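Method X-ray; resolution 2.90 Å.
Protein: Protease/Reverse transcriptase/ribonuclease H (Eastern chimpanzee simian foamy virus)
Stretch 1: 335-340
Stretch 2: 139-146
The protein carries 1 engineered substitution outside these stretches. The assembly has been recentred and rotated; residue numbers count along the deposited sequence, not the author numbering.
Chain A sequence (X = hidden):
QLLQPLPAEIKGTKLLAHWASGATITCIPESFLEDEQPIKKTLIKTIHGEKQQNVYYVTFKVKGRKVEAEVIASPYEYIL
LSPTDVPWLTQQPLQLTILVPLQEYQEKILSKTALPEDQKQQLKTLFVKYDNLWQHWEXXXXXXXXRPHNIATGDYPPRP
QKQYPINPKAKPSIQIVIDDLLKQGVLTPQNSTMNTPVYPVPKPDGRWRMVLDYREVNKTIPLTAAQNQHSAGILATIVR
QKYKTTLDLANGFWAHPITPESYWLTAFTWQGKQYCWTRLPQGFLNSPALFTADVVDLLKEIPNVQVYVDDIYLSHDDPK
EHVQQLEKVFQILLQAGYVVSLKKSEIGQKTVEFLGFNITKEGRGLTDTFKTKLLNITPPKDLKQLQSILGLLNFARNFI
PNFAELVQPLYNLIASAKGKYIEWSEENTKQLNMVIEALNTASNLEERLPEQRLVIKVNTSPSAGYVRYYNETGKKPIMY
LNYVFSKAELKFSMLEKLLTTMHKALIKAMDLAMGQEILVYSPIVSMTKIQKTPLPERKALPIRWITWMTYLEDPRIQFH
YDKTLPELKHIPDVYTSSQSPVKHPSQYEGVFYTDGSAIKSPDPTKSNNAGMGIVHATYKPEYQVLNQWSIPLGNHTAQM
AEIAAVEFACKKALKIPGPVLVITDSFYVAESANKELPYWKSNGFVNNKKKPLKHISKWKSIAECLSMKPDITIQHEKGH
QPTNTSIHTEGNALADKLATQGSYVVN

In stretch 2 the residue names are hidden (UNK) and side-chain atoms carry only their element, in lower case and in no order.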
# COMPACT_ATOMS: atom_id res chain seq x y z
N GLN A 335 2.91 -25.89 2.56
CA GLN A 335 2.36 -27.13 3.10
C GLN A 335 0.89 -26.97 3.46
O GLN A 335 0.10 -27.91 3.29
CB GLN A 335 3.17 -27.57 4.33
CG GLN A 335 2.96 -29.02 4.73
CD GLN A 335 3.60 -29.99 3.75
OE1 GLN A 335 4.41 -29.61 2.90
NE2 GLN A 335 3.25 -31.27 3.88
N ALA A 336 0.50 -25.79 3.95
CA ALA A 336 -0.90 -25.56 4.27
C ALA A 336 -1.75 -25.44 3.01
O ALA A 336 -2.92 -25.83 3.01
CB ALA A 336 -1.05 -24.29 5.12
N GLY A 337 -1.18 -24.91 1.94
CA GLY A 337 -1.91 -24.64 0.72
C GLY A 337 -2.16 -23.17 0.44
O GLY A 337 -3.02 -22.85 -0.39
N TYR A 338 -1.44 -22.28 1.12
CA TYR A 338 -1.60 -20.85 0.86
C TYR A 338 -0.82 -20.45 -0.38
O TYR A 338 0.09 -21.15 -0.84
CB TYR A 338 -1.15 -20.04 2.07
CG TYR A 338 -2.10 -20.11 3.24
CD1 TYR A 338 -3.30 -19.42 3.23
CD2 TYR A 338 -1.80 -20.87 4.36
CE1 TYR A 338 -4.17 -19.48 4.30
CE2 TYR A 338 -2.66 -20.94 5.44
CZ TYR A 338 -3.85 -20.24 5.40
OH TYR A 338 -4.72 -20.30 6.47
N VAL A 339 -1.19 -19.29 -0.93
CA VAL A 339 -0.64 -18.80 -2.19
C VAL A 339 -0.17 -17.37 -1.97
O VAL A 339 -0.94 -16.54 -1.48
CB VAL A 339 -1.67 -18.88 -3.33
CG1 VAL A 339 -1.14 -18.19 -4.56
CG2 VAL A 339 -2.02 -20.32 -3.63
N VAL A 340 1.08 -17.09 -2.33
CA VAL A 340 1.70 -15.78 -2.15
C VAL A 340 1.69 -15.04 -3.47
O VAL A 340 2.02 -15.61 -4.52
CB VAL A 340 3.13 -15.92 -1.60
CG1 VAL A 340 3.76 -14.55 -1.38
CG2 VAL A 340 3.14 -16.73 -0.32
N UNK A 139 -6.53 -14.90 -10.24
CA UNK A 139 -7.65 -15.47 -9.50
C UNK A 139 -7.35 -16.89 -9.01
O UNK A 139 -8.27 -17.63 -8.65
c UNK A 139 -9.15 -14.12 -11.01
n UNK A 139 -9.07 -13.04 -10.25
o UNK A 139 -9.39 -14.06 -12.22
c UNK A 139 -8.93 -15.45 -10.33
N UNK A 140 -6.08 -17.27 -9.00
CA UNK A 140 -5.68 -18.58 -8.48
C UNK A 140 -5.77 -18.59 -6.96
O UNK A 140 -5.29 -17.68 -6.29
c UNK A 140 -2.10 -20.10 -8.48
c UNK A 140 -4.26 -18.90 -8.93
o UNK A 140 -1.61 -19.43 -9.38
c UNK A 140 -3.55 -19.93 -8.08
n UNK A 140 -1.41 -21.01 -7.80
N UNK A 141 -6.40 -19.64 -6.42
CA UNK A 141 -6.54 -19.81 -4.98
C UNK A 141 -6.04 -21.20 -4.60
O UNK A 141 -5.94 -22.10 -5.44
c UNK A 141 -7.99 -19.62 -4.50
c UNK A 141 -8.87 -20.75 -5.01
c UNK A 141 -8.53 -18.28 -4.94
N UNK A 142 -5.72 -21.36 -3.32
CA UNK A 142 -5.22 -22.61 -2.79
C UNK A 142 -6.23 -23.29 -1.90
O UNK A 142 -7.11 -22.64 -1.33
N UNK A 143 -6.11 -24.61 -1.78
CA UNK A 143 -6.96 -25.39 -0.90
C UNK A 143 -6.27 -25.58 0.45
O UNK A 143 -5.07 -25.84 0.52
c UNK A 143 -7.93 -28.80 -0.04
c UNK A 143 -9.98 -28.20 0.45
n UNK A 143 -9.07 -29.15 0.64
c UNK A 143 -8.16 -27.61 -0.64
c UNK A 143 -7.29 -26.76 -1.51
n UNK A 143 -9.46 -27.27 -0.32
N UNK A 144 -7.05 -25.44 1.52
CA UNK A 144 -6.55 -25.54 2.89
C UNK A 144 -7.18 -26.77 3.54
O UNK A 144 -8.38 -26.79 3.81
c UNK A 144 -6.34 -24.25 5.07
n UNK A 144 -3.65 -24.92 8.46
n UNK A 144 -4.32 -24.06 6.43
c UNK A 144 -6.89 -24.27 3.67
c UNK A 144 -4.12 -25.10 7.23
c UNK A 144 -4.83 -24.16 5.07
n UNK A 144 -4.40 -26.32 6.81
N UNK A 145 -6.36 -27.79 3.78
CA UNK A 145 -6.82 -29.04 4.39
C UNK A 145 -7.14 -28.78 5.86
O UNK A 145 -6.37 -29.10 6.77
c UNK A 145 -5.51 -30.55 2.79
c UNK A 145 -4.19 -32.07 1.29
c UNK A 145 -4.44 -31.63 2.72
n UNK A 145 -3.09 -33.07 1.19
c UNK A 145 -5.78 -30.14 4.23
N UNK A 146 -8.32 -28.21 6.09
CA UNK A 146 -8.77 -27.85 7.43
C UNK A 146 -10.24 -28.21 7.57
O UNK A 146 -10.96 -28.37 6.58
c UNK A 146 -8.46 -24.59 9.58
c UNK A 146 -8.55 -26.34 7.73
c UNK A 146 -9.57 -25.50 6.99
c UNK A 146 -8.60 -26.06 9.23

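Position 139 carries four side-chain atoms: two carbons, the second bearing one oxygen and one nitrogen. That is a short primary amide, and it is out of reach of stretch 1, so the contact sets no demand here. The residue is Asn139.

Position 140 has the same amide end on a longer stem, three carbons with the third bearing oxygen and nitrogen. Its CA-to-CB bond points sideways, yet the extended chain (chi1 and chi2 both t) brings the amide end near Val339 CG2. This is Gln140, with Gln140 NE2 4.3 Å from Val339 CG2. OE1 is hydrogen-bonded to a residue bordering one of the stretches, so this buried amide packs against a methyl without leaving its oxygen unsatisfied.

At position 141 one carbon carries two more, three in all: a beta-branched aliphatic. The CA-to-CB bond points away from stretch 1, and the side chain makes no close approach. What reaches stretch 1 is backbone, the carbonyl carbon coming near Val339 CG2. The residue is Val141, with Val141 C 4.2 Å from Val339 CG2.

Position 142 has no side-chain atoms at all. Its CA approaches Gly337 O at 3.3 Å in a CA-H...O contact with an angle of 148° at the hydrogen, and its N lies 3.9 Å from Val339 CG2. The reason for the bare backbone can be measured: an ideal CB here would point toward stretch 1 and sit 1.9 Å from Gly337 O, a clash, and 3.2 Å from Val339 CG2, which is tight. The residue is Gly142.

Position 143 shows one carbon leading to a five-membered ring of three carbons and two nitrogens, an imidazole. The CA-to-CB bond points away from stretch 1, and the carbonyl makes the contact, its O meeting Gly337 CA. This is His143. His143 O lies 3.4 Å from Gly337 CA, with 166° at the hydrogen, and 3.3 Å from Ala336 O, a pairing of two acceptors that is no hydrogen bond.

Position 144 has three carbons, a nitrogen, then a carbon with two more nitrogens, a guanidinium. Ala336 CB lies over one face of this planar end, and Tyr338 approaches it obliquely. The residue is Arg144. Arg144 CD is 3.3 Å from Ala336 O, and Arg144 NE is 3.5 Å from Ala336 CB and 3.7 Å from Tyr338 CE2, while NH2 is hydrogen-bonded elsewhere in the structure.

Position 145, four carbons in a row ending in nitrogen, is exposed, and its side chain does not come into contact with stretch 1; it is Lys145. Position 146, four carbons forked at the first with one arm two carbons long, is out of reach: Ile146.

The contact works by close backbone packing. The two segments run nearly antiparallel, 172° apart, with no hydrogen bond between them; two CA-H...O contacts join them where glycines permit it. Gly337, with positive phi just after the helix, is doubly constrained: a CB would lie 1.9 Å from His143 O and also jam against the preceding carbonyl. Around this bare centre, Val339 packs along 140 to 142, and Arg144 lies against Ala336 and Tyr338.

Stretch 2 (139-146) NQVGHRKI
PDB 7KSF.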